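Local atomic coordinates of lipoxygenase (Cyanothece sp., PDB entry 5EK8), a protein that probably inserts molecular oxygen into polyunsaturated fatty acids as a non-heme iron 9R-lipoxygenase. Residues 278-290 against 416-430. Numbering follows the deposited sequence.
Sequences IWDNYEKDTEHDL and NGPLTYPGFLQMCTE. With NA (sodium ion), chain C.
Asp285 of the 278-290 loop, which links strands 272-277 and 291-300, joins Gly417 and Leu419 at a sodium site just ahead of helix 421-432 in this lipoxygenase fold. Its OD1 binds sodium at 2.5 Å beside the carbonyl oxygens of Gly417 and Leu419; Val414 adds the fourth protein ligand. The same OD1, lying in the imidazole plane, accepts from His288 ND1, while OD2 takes His288 N in an Asx motif; sodium and these two N-H groups together fix the carboxylate's rotation. Lys284 and Leu419 form a single beta bridge, its bonds running from Asp285 N to Pro418 O and from Thr420 N to Glu283 O.

The buried side is apolar and closely packed: Leu419 sets CD1 against Tyr282 CB (3.7 Å) and CD2 against Leu290 CD1. Met427 CG lies over one face of the Tyr282 ring, and the methionine chain, bent at chi3 (68°), brings CE within 3.6 Å of Trp279 CZ3.

Toward solvent the contact turns polar. Partly exposed Gln426 reaches Asn281 O through NE2 (2.9 Å) from above the carbonyl plane and also donates to buried Glu430 OE2. At the helix start, Glu283, extended, presents OE1 to N-cap Thr420 OG1 (2.8 Å), which approaches from above the carboxylate plane and itself accepts from Gly423 N.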
ATOM      1  N   ILE A 278      22.701  -7.513  -3.427  1.00 45.26           N
ATOM      2  CA  ILE A 278      23.172  -8.523  -4.371  1.00 47.36           C
ATOM      3  C   ILE A 278      22.020  -9.028  -5.236  1.00 46.56           C
ATOM      4  O   ILE A 278      20.969  -9.414  -4.726  1.00 46.85           O
ATOM      5  CB  ILE A 278      23.838  -9.716  -3.648  1.00 42.40           C
ATOM      6  CG1 ILE A 278      25.227  -9.327  -3.138  1.00 40.37           C
ATOM      7  CG2 ILE A 278      23.954 -10.903  -4.579  1.00 41.11           C
ATOM      8  CD1 ILE A 278      25.239  -8.836  -1.714  1.00 40.04           C
ATOM      9  N   TRP A 279      22.233  -9.029  -6.546  1.00 44.66           N
ATOM     10  CA  TRP A 279      21.161  -9.294  -7.497  1.00 44.06           C
ATOM     11  C   TRP A 279      21.378 -10.589  -8.272  1.00 45.06           C
ATOM     12  O   TRP A 279      20.754 -10.806  -9.314  1.00 48.21           O
ATOM     13  CB  TRP A 279      21.025  -8.117  -8.471  1.00 41.91           C
ATOM     14  CG  TRP A 279      21.052  -6.788  -7.783  1.00 42.00           C
ATOM     15  CD1 TRP A 279      22.157  -6.044  -7.474  1.00 43.87           C
ATOM     16  CD2 TRP A 279      19.923  -6.047  -7.304  1.00 38.13           C
ATOM     17  NE1 TRP A 279      21.784  -4.884  -6.832  1.00 37.90           N
ATOM     18  CE2 TRP A 279      20.418  -4.864  -6.716  1.00 38.15           C
ATOM     19  CE3 TRP A 279      18.542  -6.269  -7.315  1.00 37.48           C
ATOM     20  CZ2 TRP A 279      19.582  -3.906  -6.147  1.00 42.70           C
ATOM     21  CZ3 TRP A 279      17.712  -5.316  -6.744  1.00 38.95           C
ATOM     22  CH2 TRP A 279      18.235  -4.149  -6.173  1.00 42.57           C
ATOM     23  N   ASP A 280      22.252 -11.452  -7.759  1.00 40.76           N
ATOM     24  CA  ASP A 280      22.573 -12.713  -8.430  1.00 40.86           C
ATOM     25  C   ASP A 280      21.330 -13.566  -8.700  1.00 43.35           C
ATOM     26  O   ASP A 280      21.315 -14.393  -9.616  1.00 42.70           O
ATOM     27  CB  ASP A 280      23.579 -13.518  -7.608  1.00 44.43           C
ATOM     28  CG  ASP A 280      24.912 -12.818  -7.472  1.00 49.41           C
ATOM     29  OD1 ASP A 280      25.637 -13.096  -6.494  1.00 48.33           O
ATOM     30  OD2 ASP A 280      25.231 -11.979  -8.339  1.00 53.04           O
ATOM     31  N   ASN A 281      20.287 -13.334  -7.908  1.00 44.50           N
ATOM     32  CA  ASN A 281      19.038 -14.085  -7.995  1.00 42.47           C
ATOM     33  C   ASN A 281      18.094 -13.653  -9.122  1.00 41.14           C
ATOM     34  O   ASN A 281      17.103 -14.328  -9.398  1.00 34.85           O
ATOM     35  CB  ASN A 281      18.291 -13.970  -6.668  1.00 42.75           C
ATOM     36  CG  ASN A 281      17.953 -15.309  -6.073  1.00 49.53           C
ATOM     37  OD1 ASN A 281      18.663 -16.295  -6.276  1.00 56.03           O
ATOM     38  ND2 ASN A 281      16.857 -15.356  -5.329  1.00 49.81           N
ATOM     39  N   TYR A 282      18.392 -12.528  -9.765  1.00 45.29           N
ATOM     40  CA  TYR A 282      17.398 -11.876 -10.619  1.00 39.59           C
ATOM     41  C   TYR A 282      17.832 -11.659 -12.064  1.00 39.88           C
ATOM     42  O   TYR A 282      19.021 -11.542 -12.371  1.00 40.69           O
ATOM     43  CB  TYR A 282      17.000 -10.542  -9.991  1.00 29.99           C
ATOM     44  CG  TYR A 282      16.710 -10.691  -8.520  1.00 30.90           C
ATOM     45  CD1 TYR A 282      15.572 -11.359  -8.086  1.00 37.37           C
ATOM     46  CD2 TYR A 282      17.583 -10.195  -7.560  1.00 32.26           C
ATOM     47  CE1 TYR A 282      15.301 -11.521  -6.741  1.00 39.64           C
ATOM     48  CE2 TYR A 282      17.318 -10.345  -6.204  1.00 36.88           C
ATOM     49  CZ  TYR A 282      16.176 -11.014  -5.803  1.00 37.65           C
ATOM     50  OH  TYR A 282      15.903 -11.172  -4.463  1.00 33.61           O
ATOM     51  N   GLU A 283      16.842 -11.621 -12.949  1.00 34.57           N
ATOM     52  CA  GLU A 283      17.081 -11.433 -14.370  1.00 37.36           C
ATOM     53  C   GLU A 283      17.273  -9.956 -14.723  1.00 41.74           C
ATOM     54  O   GLU A 283      16.380  -9.133 -14.516  1.00 44.54           O
ATOM     55  CB  GLU A 283      15.925 -12.022 -15.179  1.00 29.82           C
ATOM     56  CG  GLU A 283      16.198 -12.120 -16.663  1.00 35.94           C
ATOM     57  CD  GLU A 283      14.973 -12.525 -17.455  1.00 41.52           C
ATOM     58  OE1 GLU A 283      13.867 -12.551 -16.873  1.00 41.24           O
ATOM     59  OE2 GLU A 283      15.115 -12.817 -18.662  1.00 47.40           O
ATOM     60  N   LYS A 284      18.449  -9.630 -15.249  1.00 42.62           N
ATOM     61  CA  LYS A 284      18.748  -8.282 -15.710  1.00 41.18           C
ATOM     62  C   LYS A 284      18.076  -8.041 -17.052  1.00 49.00           C
ATOM     63  O   LYS A 284      18.003  -8.957 -17.874  1.00 49.93           O
ATOM     64  CB  LYS A 284      20.262  -8.074 -15.832  1.00 35.13           C
ATOM     65  CG  LYS A 284      20.671  -6.634 -16.067  1.00 37.84           C
ATOM     66  CD  LYS A 284      22.179  -6.451 -16.022  1.00 36.39           C
ATOM     67  CE  LYS A 284      22.845  -7.026 -17.254  1.00 42.09           C
ATOM     68  NZ  LYS A 284      22.364  -6.390 -18.505  1.00 44.81           N
ATOM     69  N   ASP A 285      17.582  -6.822 -17.278  1.00 47.13           N
ATOM     70  CA  ASP A 285      17.074  -6.462 -18.599  1.00 43.88           C
ATOM     71  C   ASP A 285      18.261  -6.156 -19.502  1.00 42.04           C
ATOM     72  O   ASP A 285      19.404  -6.167 -19.053  1.00 45.23           O
ATOM     73  CB  ASP A 285      16.081  -5.279 -18.541  1.00 48.44           C
ATOM     74  CG  ASP A 285      16.721  -3.957 -18.091  1.00 49.05           C
ATOM     75  OD1 ASP A 285      16.226  -3.375 -17.100  1.00 48.52           O
ATOM     76  OD2 ASP A 285      17.674  -3.469 -18.737  1.00 44.34           O
ATOM     77  N   THR A 286      17.995  -5.891 -20.775  1.00 43.32           N
ATOM     78  CA  THR A 286      19.076  -5.699 -21.734  1.00 52.03           C
ATOM     79  C   THR A 286      19.668  -4.287 -21.724  1.00 57.83           C
ATOM     80  O   THR A 286      20.797  -4.087 -22.171  1.00 61.61           O
ATOM     81  CB  THR A 286      18.607  -6.013 -23.162  1.00 55.10           C
ATOM     82  OG1 THR A 286      17.512  -5.154 -23.501  1.00 60.96           O
ATOM     83  CG2 THR A 286      18.165  -7.463 -23.266  1.00 49.01           C
ATOM     84  N   GLU A 287      18.920  -3.314 -21.213  1.00 57.92           N
ATOM     85  CA  GLU A 287      19.348  -1.918 -21.287  1.00 58.64           C
ATOM     86  C   GLU A 287      20.288  -1.511 -20.149  1.00 55.56           C
ATOM     87  O   GLU A 287      21.361  -0.956 -20.386  1.00 56.64           O
ATOM     88  CB  GLU A 287      18.132  -0.980 -21.298  1.00 63.56           C
ATOM     89  CG  GLU A 287      17.128  -1.234 -22.415  1.00 64.85           C
ATOM     90  CD  GLU A 287      16.004  -2.175 -22.001  1.00 64.13           C
ATOM     91  OE1 GLU A 287      15.415  -1.970 -20.915  0.75 63.42           O
ATOM     92  OE2 GLU A 287      15.709  -3.122 -22.762  1.00 64.07           O
ATOM     93  N   HIS A 288      19.882  -1.784 -18.913  1.00 51.18           N
ATOM     94  CA  HIS A 288      20.586  -1.250 -17.752  1.00 48.35           C
ATOM     95  C   HIS A 288      21.668  -2.177 -17.209  1.00 49.48           C
ATOM     96  O   HIS A 288      21.699  -3.371 -17.508  1.00 51.13           O
ATOM     97  CB  HIS A 288      19.589  -0.935 -16.633  1.00 47.20           C
ATOM     98  CG  HIS A 288      18.380  -0.182 -17.092  1.00 54.41           C
ATOM     99  ND1 HIS A 288      17.158  -0.786 -17.284  1.00 57.16           N
ATOM    100  CD2 HIS A 288      18.209   1.125 -17.403  1.00 57.14           C
ATOM    101  CE1 HIS A 288      16.282   0.116 -17.690  1.00 58.27           C
ATOM    102  NE2 HIS A 288      16.894   1.284 -17.772  1.00 57.32           N
ATOM    103  N   ASP A 289      22.554  -1.606 -16.401  1.00 48.10           N
ATOM    104  CA  ASP A 289      23.571  -2.370 -15.704  1.00 48.92           C
ATOM    105  C   ASP A 289      23.026  -2.886 -14.378  1.00 51.87           C
ATOM    106  O   ASP A 289      22.014  -2.392 -13.882  1.00 49.32           O
ATOM    107  CB  ASP A 289      24.819  -1.517 -15.466  1.00 48.37           C
ATOM    108  CG  ASP A 289      25.505  -1.110 -16.754  1.00 53.87           C
ATOM    109  OD1 ASP A 289      25.264  -1.753 -17.797  1.00 55.16           O
ATOM    110  OD2 ASP A 289      26.293  -0.144 -16.718  1.00 59.20           O
ATOM    111  N   LEU A 290      23.707  -3.882 -13.812  1.00 53.13           N
ATOM    112  CA  LEU A 290      23.364  -4.413 -12.494  1.00 51.91           C
ATOM    113  C   LEU A 290      24.599  -4.452 -11.609  1.00 50.02           C
ATOM    114  O   LEU A 290      25.653  -4.933 -12.029  1.00 50.33           O
ATOM    115  CB  LEU A 290      22.770  -5.816 -12.606  1.00 56.61           C
ATOM    116  CG  LEU A 290      21.316  -6.030 -12.189  1.00 57.28           C
ATOM    117  CD1 LEU A 290      21.026  -7.521 -12.080  1.00 55.46           C
ATOM    118  CD2 LEU A 290      21.016  -5.320 -10.883  1.00 55.85           C
ATOM    119  N   ASN A 416      12.120   1.320 -15.688  1.00 40.27           N
ATOM    120  CA  ASN A 416      13.271   2.092 -15.232  1.00 41.93           C
ATOM    121  C   ASN A 416      14.207   1.277 -14.346  1.00 44.17           C
ATOM    122  O   ASN A 416      15.376   1.624 -14.189  1.00 43.45           O
ATOM    123  CB  ASN A 416      12.808   3.346 -14.476  1.00 42.39           C
ATOM    124  CG  ASN A 416      12.310   4.449 -15.400  1.00 41.70           C
ATOM    125  OD1 ASN A 416      12.190   4.270 -16.608  1.00 39.99           O
ATOM    126  ND2 ASN A 416      12.006   5.594 -14.820  1.00 47.12           N
ATOM    127  N   GLY A 417      13.685   0.201 -13.761  1.00 46.48           N
ATOM    128  CA  GLY A 417      14.490  -0.711 -12.969  1.00 37.30           C
ATOM    129  C   GLY A 417      15.367  -1.587 -13.847  1.00 37.16           C
ATOM    130  O   GLY A 417      15.027  -1.854 -15.007  1.00 35.58           O
ATOM    131  N   PRO A 418      16.500  -2.055 -13.292  1.00 35.54           N
ATOM    132  CA  PRO A 418      17.504  -2.849 -14.012  1.00 36.34           C
ATOM    133  C   PRO A 418      17.065  -4.288 -14.279  1.00 40.15           C
ATOM    134  O   PRO A 418      17.768  -5.044 -14.955  1.00 44.87           O
ATOM    135  CB  PRO A 418      18.699  -2.826 -13.062  1.00 34.52           C
ATOM    136  CG  PRO A 418      18.068  -2.753 -11.713  1.00 33.39           C
ATOM    137  CD  PRO A 418      16.853  -1.885 -11.870  1.00 32.02           C
ATOM    138  N   LEU A 419      15.910  -4.666 -13.749  1.00 39.32           N
ATOM    139  CA  LEU A 419      15.435  -6.033 -13.888  1.00 38.76           C
ATOM    140  C   LEU A 419      14.320  -6.147 -14.908  1.00 42.00           C
ATOM    141  O   LEU A 419      13.705  -5.154 -15.291  1.00 44.62           O
ATOM    142  CB  LEU A 419      14.954  -6.564 -12.538  1.00 38.29           C
ATOM    143  CG  LEU A 419      16.025  -6.575 -11.447  1.00 40.69           C
ATOM    144  CD1 LEU A 419      15.485  -7.214 -10.173  1.00 41.58           C
ATOM    145  CD2 LEU A 419      17.282  -7.285 -11.938  1.00 37.29           C
ATOM    146  N   THR A 420      14.070  -7.374 -15.345  1.00 43.98           N
ATOM    147  CA  THR A 420      12.888  -7.681 -16.130  1.00 42.77           C
ATOM    148  C   THR A 420      11.685  -7.681 -15.191  1.00 40.16           C
ATOM    149  O   THR A 420      11.841  -7.551 -13.974  1.00 40.50           O
ATOM    150  CB  THR A 420      13.009  -9.044 -16.836  1.00 39.96           C
ATOM    151  OG1 THR A 420      12.975 -10.092 -15.861  1.00 39.71           O
ATOM    152  CG2 THR A 420      14.308  -9.125 -17.621  1.00 30.60           C
ATOM    153  N   TYR A 421      10.485  -7.806 -15.744  1.00 39.72           N
ATOM    154  CA  TYR A 421       9.310  -7.935 -14.890  1.00 40.22           C
ATOM    155  C   TYR A 421       9.391  -9.197 -14.011  1.00 40.83           C
ATOM    156  O   TYR A 421       9.100  -9.123 -12.815  1.00 37.93           O
ATOM    157  CB  TYR A 421       8.018  -7.938 -15.710  1.00 41.05           C
ATOM    158  CG  TYR A 421       6.810  -8.304 -14.882  1.00 46.12           C
ATOM    159  CD1 TYR A 421       6.266  -7.398 -13.971  1.00 44.17           C
ATOM    160  CD2 TYR A 421       6.218  -9.563 -14.999  1.00 46.70           C
ATOM    161  CE1 TYR A 421       5.162  -7.731 -13.205  1.00 49.08           C
ATOM    162  CE2 TYR A 421       5.113  -9.909 -14.236  1.00 46.92           C
ATOM    163  CZ  TYR A 421       4.591  -8.989 -13.339  1.00 53.20           C
ATOM    164  OH  TYR A 421       3.494  -9.320 -12.574  1.00 54.64           O
ATOM    165  N   PRO A 422       9.786 -10.354 -14.587  1.00 44.00           N
ATOM    166  CA  PRO A 422       9.970 -11.514 -13.703  1.00 46.33           C
ATOM    167  C   PRO A 422      10.941 -11.277 -12.541  1.00 45.53           C
ATOM    168  O   PRO A 422      10.704 -11.800 -11.455  1.00 46.37           O
ATOM    169  CB  PRO A 422      10.517 -12.586 -14.650  1.00 44.13           C
ATOM    170  CG  PRO A 422       9.907 -12.254 -15.957  1.00 45.11           C
ATOM    171  CD  PRO A 422       9.855 -10.749 -16.011  1.00 43.23           C
ATOM    172  N   GLY A 423      11.995 -10.493 -12.758  1.00 37.52           N
ATOM    173  CA  GLY A 423      12.951 -10.198 -11.704  1.00 37.77           C
ATOM    174  C   GLY A 423      12.339  -9.390 -10.574  1.00 42.68           C
ATOM    175  O   GLY A 423      12.411  -9.769  -9.398  1.00 48.68           O
ATOM    176  N   PHE A 424      11.740  -8.263 -10.940  1.00 43.93           N
ATOM    177  CA  PHE A 424      11.069  -7.386  -9.988  1.00 43.48           C
ATOM    178  C   PHE A 424      10.002  -8.143  -9.189  1.00 45.61           C
ATOM    179  O   PHE A 424       9.932  -8.070  -7.942  1.00 46.46           O
ATOM    180  CB  PHE A 424      10.440  -6.200 -10.729  1.00 40.51           C
ATOM    181  CG  PHE A 424       9.547  -5.363  -9.867  1.00 38.07           C
ATOM    182  CD1 PHE A 424      10.076  -4.361  -9.074  1.00 32.91           C
ATOM    183  CD2 PHE A 424       8.181  -5.599  -9.829  1.00 37.60           C
ATOM    184  CE1 PHE A 424       9.260  -3.604  -8.268  1.00 32.71           C
ATOM    185  CE2 PHE A 424       7.366  -4.851  -9.026  1.00 37.68           C
ATOM    186  CZ  PHE A 424       7.901  -3.848  -8.243  1.00 36.05           C
ATOM    187  N   LEU A 425       9.168  -8.868  -9.929  1.00 43.02           N
ATOM    188  CA  LEU A 425       8.148  -9.716  -9.332  1.00 42.08           C
ATOM    189  C   LEU A 425       8.775 -10.680  -8.340  1.00 41.83           C
ATOM    190  O   LEU A 425       8.276 -10.852  -7.232  1.00 42.73           O
ATOM    191  CB  LEU A 425       7.391 -10.498 -10.402  1.00 40.75           C
ATOM    192  CG  LEU A 425       6.220 -11.313  -9.857  1.00 35.25           C
ATOM    193  CD1 LEU A 425       5.176 -10.380  -9.253  1.00 29.77           C
ATOM    194  CD2 LEU A 425       5.624 -12.199 -10.956  1.00 29.13           C
ATOM    195  N   GLN A 426       9.885 -11.289  -8.738  1.00 38.86           N
ATOM    196  CA  GLN A 426      10.545 -12.261  -7.880  1.00 47.39           C
ATOM    197  C   GLN A 426      11.017 -11.624  -6.578  1.00 51.11           C
ATOM    198  O   GLN A 426      10.926 -12.249  -5.522  1.00 50.80           O
ATOM    199  CB  GLN A 426      11.718 -12.911  -8.598  1.00 43.78           C
ATOM    200  CG  GLN A 426      12.433 -13.954  -7.770  1.00 35.82           C
ATOM    201  CD  GLN A 426      13.613 -14.528  -8.505  1.00 38.56           C
ATOM    202  OE1 GLN A 426      13.515 -14.858  -9.688  1.00 42.14           O
ATOM    203  NE2 GLN A 426      14.748 -14.634  -7.821  1.00 38.82           N
ATOM    204  N   MET A 427      11.508 -10.386  -6.648  1.00 44.74           N
ATOM    205  CA  MET A 427      11.860  -9.663  -5.426  1.00 42.04           C
ATOM    206  C   MET A 427      10.639  -9.592  -4.524  1.00 43.43           C
ATOM    207  O   MET A 427      10.695  -9.911  -3.314  1.00 46.00           O
ATOM    208  CB  MET A 427      12.364  -8.249  -5.727  1.00 40.83           C
ATOM    209  CG  MET A 427      13.682  -8.177  -6.480  1.00 44.96           C
ATOM    210  SD  MET A 427      14.203  -6.471  -6.777  1.00 59.65           S
ATOM    211  CE  MET A 427      14.562  -5.929  -5.108  1.00 51.50           C
ATOM    212  N   CYS A 428       9.524  -9.201  -5.135  1.00 43.00           N
ATOM    213  CA  CYS A 428       8.296  -8.997  -4.375  1.00 44.09           C
ATOM    214  C   CYS A 428       7.792 -10.265  -3.696  1.00 38.35           C
ATOM    215  O   CYS A 428       7.572 -10.277  -2.482  1.00 35.35           O
ATOM    216  CB  CYS A 428       7.213  -8.428  -5.281  1.00 51.29           C
ATOM    217  SG  CYS A 428       7.583  -6.760  -5.846  1.00 52.70           S
ATOM    218  N   THR A 429       7.611 -11.323  -4.482  1.00 40.32           N
ATOM    219  CA  THR A 429       7.142 -12.607  -3.964  1.00 39.85           C
ATOM    220  C   THR A 429       8.088 -13.145  -2.896  1.00 44.60           C
ATOM    221  O   THR A 429       7.639 -13.636  -1.851  1.00 56.79           O
ATOM    222  CB  THR A 429       6.989 -13.664  -5.087  1.00 39.24           C
ATOM    223  OG1 THR A 429       8.231 -13.827  -5.786  1.00 42.80           O
ATOM    224  CG2 THR A 429       5.904 -13.254  -6.069  1.00 37.13           C
ATOM    225  N   GLU A 430       9.392 -13.041  -3.161  1.00 36.16           N
ATOM    226  CA  GLU A 430      10.406 -13.427  -2.182  1.00 32.24           C
ATOM    227  C   GLU A 430      10.150 -12.795  -0.818  1.00 35.05           C
ATOM    228  O   GLU A 430       9.984 -13.509   0.174  1.00 34.85           O
ATOM    229  CB  GLU A 430      11.811 -13.052  -2.660  1.00 27.94           C
ATOM    230  CG  GLU A 430      12.498 -14.129  -3.480  1.00 32.59           C
ATOM    231  CD  GLU A 430      13.805 -13.656  -4.093  1.00 42.35           C
ATOM    232  OE1 GLU A 430      14.285 -12.569  -3.708  1.00 48.20           O
ATOM    233  OE2 GLU A 430      14.353 -14.368  -4.963  1.00 43.07           O
TER
HETATM  234 NA    NA C 702      13.711  -3.031 -16.961  1.00 38.93          NA